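Local coordinates for protein tapirin (Caldicellulosiruptor hydrothermalis, PDB 6N2C) that probably binds cellulose, acting as a zinc-containing cell-adhesion protein whose C-terminal domain is a beta-helix, at residues 360-365 with 379-384; 397-402 with 418-423. All blocks are in the same frame, centred on the assembly; numbering follows the deposited sequence.

The contacts span successive coils of the beta-helix, with centres about 12 Å apart. Contact 1 pairs neighbouring strands of one face. Contact 2 joins the next strand of that face, 400-403, to the turn after strand 416-419. Strands 380-384 and 400-403 run side by side, so the contacts touch directly. Leu-381 O accepts a probable hydrogen bond from Thr-401 N at 2.8 Å, and Asn-380 OD1 accepts another from Thr-399 N at 2.9 Å. Contact 1 comes first along the chain and contact 2 follows it. Both lie away from the zinc site of His-530, Asp-532 and Glu-551; their centres are about 28 Å and 36 Å from the chain centre.

Contact 1. Residues 360-365 with 379-384; sequences LDIIGS and NNLKID
Lys-382 meets Asp-361 and Ile-363 with an extended chain, its CG anti to the backbone N (chi1 180°) and its bend delayed until NZ. Ile-363 CD1 is bent back from the extended position (chi2 -59°), toward Lys-382 and Asp-384. CD1 then lies 3.8 Å from Asp-384 CB, and the aliphatic part of Lys-382 packs against the same methyl. Asp-361 crosses the lysine chain obliquely, with OD2 3.5 Å from Lys-382 CD. The charges themselves do not meet: Asp-361 OD2 and Lys-382 NZ are 6.0 Å apart. A water sits 2.6 Å from Asp-361 OD1, to which it appears to donate. An alanine in place of Asp-361 would probably leave that water without its carboxylate partner and open a gap beside the methylenes of Lys-382.

On the other face, Leu-360 and Leu-381 run alongside each other in the same direction, with CD2 of Leu-360 3.9 Å from CD1 of Leu-381. Ile-362 CD1 also reaches Leu-381 CD1, at 4.0 Å. Five backbone hydrogen bonds join the parallel strands, whose directions differ by 3°. The series runs from Leu-360 N, which donates to Asn-380 O at 2.8 Å, to Gly-364 N, which donates to Asp-384 O at 2.6 Å. Gly-364 has a positive phi, where a CB would collide with the carbonyl oxygen of Ile-363; only glycine fits easily.

Asp-384 OD1 is hydrogen-bonded to Asn-404 ND2 beyond the pair. The buried face of Leu-360, Ile-362, Leu-381 and Ile-383 belongs to the interior of the beta-helix. Leu-389 of strand 388-391 packs there on both isoleucines. In the sheet, strand 338-341 flanks strand 359-363, and strand 400-403 flanks strand 380-384.

Contact 2. Residues 397-402 with 418-423; sequences SGTITI and ECRSIP
Arg-420 reaches back to the loop ahead of strand 400-403 and grips it with two nitrogens. Its NE donates to Gly-398 O at 2.9 Å, from 46° above the carbonyl plane. Its NH2 donates to Thr-399 OG1 at 3.2 Å and makes a weak second bond to Gly-398 O. Both oxygens lie at the guanidinium edge, tilted slightly from its plane. Ser-421 CB covers one face of the guanidinium, off its centre. The arginine chain bends at chi3 (70°), which turns NE to the glycine carbonyl.

Two waters carry the contact further. One donates to Gly-398 O at 2.7 Å and accepts from Ser-421 N at 3.1 Å. The other accepts from Ile-400 N at 3.0 Å and donates to Ser-421 O at 2.7 Å. Ser-421 is thus tied through water to residues 397-402, by both its backbone N and O.

Ile-400 makes the apolar part. Its CD1 lies 3.8 Å from Cys-419 CB, while its CG2 lies 3.9 Å from Pro-423 CG. Phe-434 of strand 434-436 also packs on Ile-400.

Further out, Glu-418 is salt-bridged to Lys-393, and Ile-422 N is hydrogen-bonded to Gln-436 OE1.

Gly-398 O accepts from NE, more weakly from NH2, and from a water. The positive charge beside it would probably polarise this carbonyl. Where the backbones are not paired as strands, the arginine and the waters supply the polar links, and Ile-400, against Cys-419 and Pro-423, supplies the apolar part.

Contact 1. Residues 360-365 with 379-384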
ATOM      1  N   LEU A 360       6.572 -23.983   1.011  1.00 16.60           N
ATOM      2  CA  LEU A 360       5.150 -23.866   1.298  1.00 19.89           C
ATOM      3  C   LEU A 360       4.899 -24.703   2.559  1.00 19.16           C
ATOM      4  O   LEU A 360       5.134 -25.941   2.551  1.00 17.36           O
ATOM      5  CB  LEU A 360       4.306 -24.379   0.122  1.00 18.78           C
ATOM      6  CG  LEU A 360       2.806 -24.489   0.433  1.00 23.80           C
ATOM      7  CD1 LEU A 360       2.144 -23.191   0.897  1.00 23.57           C
ATOM      8  CD2 LEU A 360       2.005 -25.054  -0.692  1.00 24.74           C
ATOM      9  N   ASP A 361       4.473 -24.066   3.638  1.00 18.47           N
ATOM     10  CA  ASP A 361       4.298 -24.799   4.923  1.00 20.37           C
ATOM     11  C   ASP A 361       2.872 -24.646   5.347  1.00 22.14           C
ATOM     12  O   ASP A 361       2.364 -23.534   5.320  1.00 19.99           O
ATOM     13  CB  ASP A 361       5.165 -24.169   6.007  1.00 21.12           C
ATOM     14  CG  ASP A 361       6.659 -24.453   5.882  1.00 26.19           C
ATOM     15  OD1 ASP A 361       7.199 -24.445   4.763  1.00 28.70           O
ATOM     16  OD2 ASP A 361       7.324 -24.669   6.969  1.00 31.14           O
ATOM     17  N   ILE A 362       2.200 -25.754   5.733  1.00 19.31           N
ATOM     18  CA  ILE A 362       0.805 -25.723   6.186  1.00 19.99           C
ATOM     19  C   ILE A 362       0.798 -26.518   7.499  1.00 20.57           C
ATOM     20  O   ILE A 362       1.231 -27.723   7.494  1.00 18.42           O
ATOM     21  CB  ILE A 362      -0.106 -26.381   5.191  1.00 20.04           C
ATOM     22  CG1 ILE A 362       0.168 -25.865   3.729  1.00 26.95           C
ATOM     23  CG2 ILE A 362      -1.552 -26.087   5.439  1.00 21.54           C
ATOM     24  CD1 ILE A 362       0.050 -26.919   2.679  1.00 30.71           C
ATOM     25  N   ILE A 363       0.410 -25.865   8.601  1.00 21.19           N
ATOM     26  CA  ILE A 363       0.783 -26.355   9.953  1.00 20.61           C
ATOM     27  C   ILE A 363      -0.448 -26.375  10.810  1.00 21.60           C
ATOM     28  O   ILE A 363      -1.062 -25.313  11.085  1.00 20.06           O
ATOM     29  CB  ILE A 363       1.870 -25.522  10.657  1.00 23.38           C
ATOM     30  CG1 ILE A 363       3.129 -25.307   9.795  1.00 24.61           C
ATOM     31  CG2 ILE A 363       2.278 -26.175  11.982  1.00 25.18           C
ATOM     32  CD1 ILE A 363       3.868 -26.537   9.324  1.00 26.25           C
ATOM     33  N   GLY A 364      -0.882 -27.591  11.213  1.00 21.84           N
ATOM     34  CA  GLY A 364      -2.020 -27.739  12.071  1.00 24.78           C
ATOM     35  C   GLY A 364      -3.359 -27.953  11.444  1.00 25.51           C
ATOM     36  O   GLY A 364      -3.628 -27.654  10.307  1.00 26.71           O
ATOM     37  N   SER A 365      -4.272 -28.449  12.281  0.65 27.14           N
ATOM     38  CA  SER A 365      -5.553 -28.909  11.872  0.65 23.80           C
ATOM     39  C   SER A 365      -6.578 -27.830  11.456  0.65 23.28           C
ATOM     40  O   SER A 365      -7.547 -28.142  10.770  0.65 25.41           O
ATOM     41  CB  SER A 365      -6.142 -29.851  12.994  0.65 26.78           C
ATOM     42  OG  SER A 365      -6.546 -29.083  14.120  0.65 25.58           O
ATOM     43  N   ASN A 379       9.018 -25.585  -4.173  1.00 16.28           N
ATOM     44  CA  ASN A 379      10.241 -26.340  -4.036  1.00 23.05           C
ATOM     45  C   ASN A 379      10.145 -27.327  -2.862  1.00 24.16           C
ATOM     46  O   ASN A 379      10.292 -28.545  -3.046  1.00 24.51           O
ATOM     47  CB  ASN A 379      11.439 -25.420  -3.898  1.00 23.87           C
ATOM     48  CG  ASN A 379      12.725 -26.219  -3.518  1.00 32.14           C
ATOM     49  OD1 ASN A 379      12.929 -27.344  -3.993  1.00 37.28           O
ATOM     50  ND2 ASN A 379      13.606 -25.602  -2.744  1.00 36.83           N
ATOM     51  N   ASN A 380       9.803 -26.836  -1.661  1.00 20.30           N
ATOM     52  CA  ASN A 380       9.603 -27.717  -0.550  1.00 21.46           C
ATOM     53  C   ASN A 380       8.201 -27.538  -0.027  1.00 20.61           C
ATOM     54  O   ASN A 380       7.711 -26.403   0.072  1.00 20.28           O
ATOM     55  CB  ASN A 380      10.629 -27.471   0.540  1.00 19.85           C
ATOM     56  CG  ASN A 380      12.036 -27.835   0.117  1.00 26.35           C
ATOM     57  OD1 ASN A 380      12.298 -28.889  -0.484  1.00 21.36           O
ATOM     58  ND2 ASN A 380      12.990 -26.959   0.484  1.00 31.54           N
ATOM     59  N   LEU A 381       7.571 -28.660   0.333  1.00 21.33           N
ATOM     60  CA  LEU A 381       6.235 -28.708   0.933  1.00 18.87           C
ATOM     61  C   LEU A 381       6.352 -29.322   2.308  1.00 21.36           C
ATOM     62  O   LEU A 381       6.871 -30.440   2.415  1.00 19.09           O
ATOM     63  CB  LEU A 381       5.336 -29.566   0.137  1.00 20.40           C
ATOM     64  CG  LEU A 381       3.878 -29.786   0.643  1.00 21.53           C
ATOM     65  CD1 LEU A 381       3.188 -28.465   0.731  1.00 21.34           C
ATOM     66  CD2 LEU A 381       3.087 -30.668  -0.257  1.00 23.03           C
ATOM     67  N   LYS A 382       5.892 -28.613   3.354  1.00 18.50           N
ATOM     68  CA  LYS A 382       5.820 -29.152   4.723  1.00 20.92           C
ATOM     69  C   LYS A 382       4.387 -29.151   5.175  1.00 19.82           C
ATOM     70  O   LYS A 382       3.721 -28.128   5.093  1.00 22.61           O
ATOM     71  CB  LYS A 382       6.659 -28.345   5.723  1.00 22.21           C
ATOM     72  CG  LYS A 382       6.604 -28.862   7.154  1.00 25.40           C
ATOM     73  CD  LYS A 382       7.544 -28.045   8.021  1.00 28.12           C
ATOM     74  CE  LYS A 382       7.537 -28.463   9.467  1.00 31.75           C
ATOM     75  NZ  LYS A 382       8.002 -29.886   9.771  1.00 33.65           N
ATOM     76  N   ILE A 383       3.870 -30.325   5.560  1.00 20.58           N
ATOM     77  CA  ILE A 383       2.535 -30.510   6.113  1.00 22.31           C
ATOM     78  C   ILE A 383       2.756 -31.142   7.522  1.00 24.22           C
ATOM     79  O   ILE A 383       3.477 -32.150   7.651  1.00 21.53           O
ATOM     80  CB  ILE A 383       1.708 -31.420   5.234  1.00 24.31           C
ATOM     81  CG1 ILE A 383       1.339 -30.694   3.939  1.00 24.47           C
ATOM     82  CG2 ILE A 383       0.425 -31.826   5.943  1.00 26.44           C
ATOM     83  CD1 ILE A 383       0.696 -31.577   2.942  1.00 26.47           C
ATOM     84  N   ASP A 384       2.269 -30.445   8.565  1.00 23.49           N
ATOM     85  CA  ASP A 384       2.318 -30.920   9.925  1.00 22.41           C
ATOM     86  C   ASP A 384       0.898 -30.928  10.436  1.00 25.39           C
ATOM     87  O   ASP A 384       0.230 -29.862  10.566  1.00 23.49           O
ATOM     88  CB  ASP A 384       3.292 -30.068  10.742  1.00 23.04           C
ATOM     89  CG  ASP A 384       3.303 -30.427  12.211  1.00 29.22           C
ATOM     90  OD1 ASP A 384       2.781 -31.466  12.541  1.00 31.18           O
ATOM     91  OD2 ASP A 384       3.839 -29.619  12.973  1.00 34.14           O
TER
HETATM   92  O   HOH W   1       8.513 -26.096   3.181  0.98 25.18           O

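Contact 2. Residues 397-402 with 418-423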
ATOM      1  N   SER A 397       9.075 -29.745  -6.500  1.00 18.72           N
ATOM      2  CA  SER A 397      10.362 -30.131  -7.119  1.00 19.93           C
ATOM      3  C   SER A 397      11.408 -30.524  -6.140  1.00 20.19           C
ATOM      4  O   SER A 397      12.440 -31.093  -6.540  1.00 23.89           O
ATOM      5  CB  SER A 397      10.862 -28.941  -7.917  1.00 21.65           C
ATOM      6  OG  SER A 397      11.010 -27.827  -7.012  1.00 20.90           O
ATOM      7  N   GLY A 398      11.225 -30.244  -4.816  1.00 17.78           N
ATOM      8  CA  GLY A 398      12.234 -30.488  -3.816  1.00 19.99           C
ATOM      9  C   GLY A 398      11.830 -31.646  -2.936  1.00 22.12           C
ATOM     10  O   GLY A 398      11.701 -32.750  -3.419  1.00 21.23           O
ATOM     11  N   THR A 399      11.541 -31.385  -1.657  1.00 17.83           N
ATOM     12  CA  THR A 399      11.222 -32.456  -0.724  1.00 18.46           C
ATOM     13  C   THR A 399       9.864 -32.132  -0.093  1.00 17.91           C
ATOM     14  O   THR A 399       9.555 -30.956   0.253  1.00 17.77           O
ATOM     15  CB  THR A 399      12.334 -32.451   0.330  1.00 21.52           C
ATOM     16  OG1 THR A 399      13.583 -32.783  -0.329  1.00 23.02           O
ATOM     17  CG2 THR A 399      12.050 -33.421   1.427  1.00 23.00           C
ATOM     18  N   ILE A 400       9.076 -33.175   0.125  1.00 18.75           N
ATOM     19  CA  ILE A 400       7.824 -33.105   0.906  1.00 20.39           C
ATOM     20  C   ILE A 400       8.170 -33.688   2.276  1.00 21.12           C
ATOM     21  O   ILE A 400       8.631 -34.872   2.376  1.00 21.32           O
ATOM     22  CB  ILE A 400       6.728 -33.940   0.278  1.00 21.26           C
ATOM     23  CG1 ILE A 400       6.384 -33.408  -1.080  1.00 21.53           C
ATOM     24  CG2 ILE A 400       5.449 -33.967   1.117  1.00 21.07           C
ATOM     25  CD1 ILE A 400       5.288 -34.087  -1.838  1.00 21.95           C
ATOM     26  N   THR A 401       7.949 -32.868   3.321  1.00 20.07           N
ATOM     27  CA  THR A 401       8.160 -33.267   4.687  1.00 22.94           C
ATOM     28  C   THR A 401       6.751 -33.375   5.327  1.00 24.30           C
ATOM     29  O   THR A 401       5.991 -32.389   5.383  1.00 22.41           O
ATOM     30  CB  THR A 401       9.052 -32.259   5.380  1.00 24.10           C
ATOM     31  OG1 THR A 401      10.346 -32.299   4.746  1.00 24.84           O
ATOM     32  CG2 THR A 401       9.245 -32.645   6.832  1.00 28.55           C
ATOM     33  N   ILE A 402       6.412 -34.583   5.794  0.63 23.37           N
ATOM     34  CA  ILE A 402       5.151 -34.806   6.481  0.63 24.94           C
ATOM     35  C   ILE A 402       5.399 -35.231   7.939  0.63 24.56           C
ATOM     36  O   ILE A 402       6.407 -35.892   8.257  0.63 19.86           O
ATOM     37  CB  ILE A 402       4.264 -35.804   5.757  0.63 24.57           C
ATOM     38  CG1 ILE A 402       5.027 -37.110   5.403  0.63 25.15           C
ATOM     39  CG2 ILE A 402       3.717 -35.182   4.482  0.63 25.29           C
ATOM     40  CD1 ILE A 402       4.090 -38.259   5.066  0.63 26.38           C
ATOM     41  N   GLU A 418       2.398 -34.116  -7.840  1.00 19.15           N
ATOM     42  CA  GLU A 418       3.509 -34.534  -8.666  1.00 17.98           C
ATOM     43  C   GLU A 418       4.775 -34.085  -8.008  1.00 20.87           C
ATOM     44  O   GLU A 418       4.949 -32.887  -7.732  1.00 20.90           O
ATOM     45  CB  GLU A 418       3.358 -33.897 -10.048  1.00 21.24           C
ATOM     46  CG  GLU A 418       4.465 -34.308 -11.018  1.00 23.92           C
ATOM     47  CD  GLU A 418       4.368 -33.712 -12.396  1.00 30.27           C
ATOM     48  OE1 GLU A 418       3.508 -32.851 -12.566  1.00 30.58           O
ATOM     49  OE2 GLU A 418       5.180 -34.125 -13.313  1.00 28.83           O
ATOM     50  N   CYS A 419       5.644 -35.012  -7.694  1.00 18.62           N
ATOM     51  CA  CYS A 419       6.781 -34.680  -6.835  1.00 19.11           C
ATOM     52  C   CYS A 419       8.032 -35.460  -7.265  1.00 21.31           C
ATOM     53  O   CYS A 419       7.938 -36.517  -7.871  1.00 22.35           O
ATOM     54  CB  CYS A 419       6.392 -34.916  -5.415  1.00 21.99           C
ATOM     55  SG  CYS A 419       5.979 -36.657  -5.009  1.00 23.31           S
ATOM     56  N   ARG A 420       9.162 -34.879  -6.994  1.00 20.73           N
ATOM     57  CA  ARG A 420      10.471 -35.457  -7.309  1.00 20.86           C
ATOM     58  C   ARG A 420      10.626 -36.820  -6.637  1.00 22.99           C
ATOM     59  O   ARG A 420      11.128 -37.774  -7.258  1.00 23.70           O
ATOM     60  CB  ARG A 420      11.535 -34.454  -6.885  1.00 23.51           C
ATOM     61  CG  ARG A 420      12.976 -35.010  -6.969  1.00 23.55           C
ATOM     62  CD  ARG A 420      13.962 -34.159  -6.226  1.00 24.58           C
ATOM     63  NE  ARG A 420      13.830 -34.191  -4.775  1.00 25.15           N
ATOM     64  CZ  ARG A 420      14.337 -35.104  -3.943  1.00 28.14           C
ATOM     65  NH1 ARG A 420      15.059 -36.186  -4.370  1.00 27.29           N
ATOM     66  NH2 ARG A 420      14.113 -34.955  -2.644  1.00 28.75           N
ATOM     67  N   SER A 421      10.149 -36.938  -5.372  1.00 22.22           N
ATOM     68  CA  SER A 421      10.380 -38.124  -4.530  1.00 21.24           C
ATOM     69  C   SER A 421       9.154 -38.253  -3.626  1.00 24.00           C
ATOM     70  O   SER A 421       8.837 -37.344  -2.825  1.00 22.89           O
ATOM     71  CB  SER A 421      11.630 -37.996  -3.722  1.00 24.19           C
ATOM     72  OG  SER A 421      11.916 -39.179  -2.984  1.00 26.75           O
ATOM     73  N   ILE A 422       8.424 -39.322  -3.819  1.00 22.02           N
ATOM     74  CA  ILE A 422       7.320 -39.650  -2.913  1.00 23.48           C
ATOM     75  C   ILE A 422       7.866 -39.949  -1.482  1.00 24.31           C
ATOM     76  O   ILE A 422       8.764 -40.801  -1.318  1.00 25.60           O
ATOM     77  CB  ILE A 422       6.528 -40.828  -3.445  1.00 23.83           C
ATOM     78  CG1 ILE A 422       5.833 -40.431  -4.771  1.00 25.79           C
ATOM     79  CG2 ILE A 422       5.385 -41.188  -2.479  1.00 24.62           C
ATOM     80  CD1 ILE A 422       5.112 -41.584  -5.447  1.00 24.68           C
ATOM     81  N   PRO A 423       7.346 -39.221  -0.465  1.00 21.27           N
ATOM     82  CA  PRO A 423       7.897 -39.384   0.907  1.00 23.20           C
ATOM     83  C   PRO A 423       7.360 -40.643   1.552  1.00 21.14           C
ATOM     84  O   PRO A 423       6.410 -41.236   1.061  1.00 21.77           O
ATOM     85  CB  PRO A 423       7.416 -38.144   1.631  1.00 21.23           C
ATOM     86  CG  PRO A 423       6.147 -37.750   0.935  1.00 21.00           C
ATOM     87  CD  PRO A 423       6.318 -38.154  -0.505  1.00 21.54           C
TER
HETATM   88  O   HOH W   2       9.535 -34.397  -3.706  0.99 22.43           O
HETATM   89  O   HOH W   3      10.037 -35.816  -0.902  0.99 23.77           O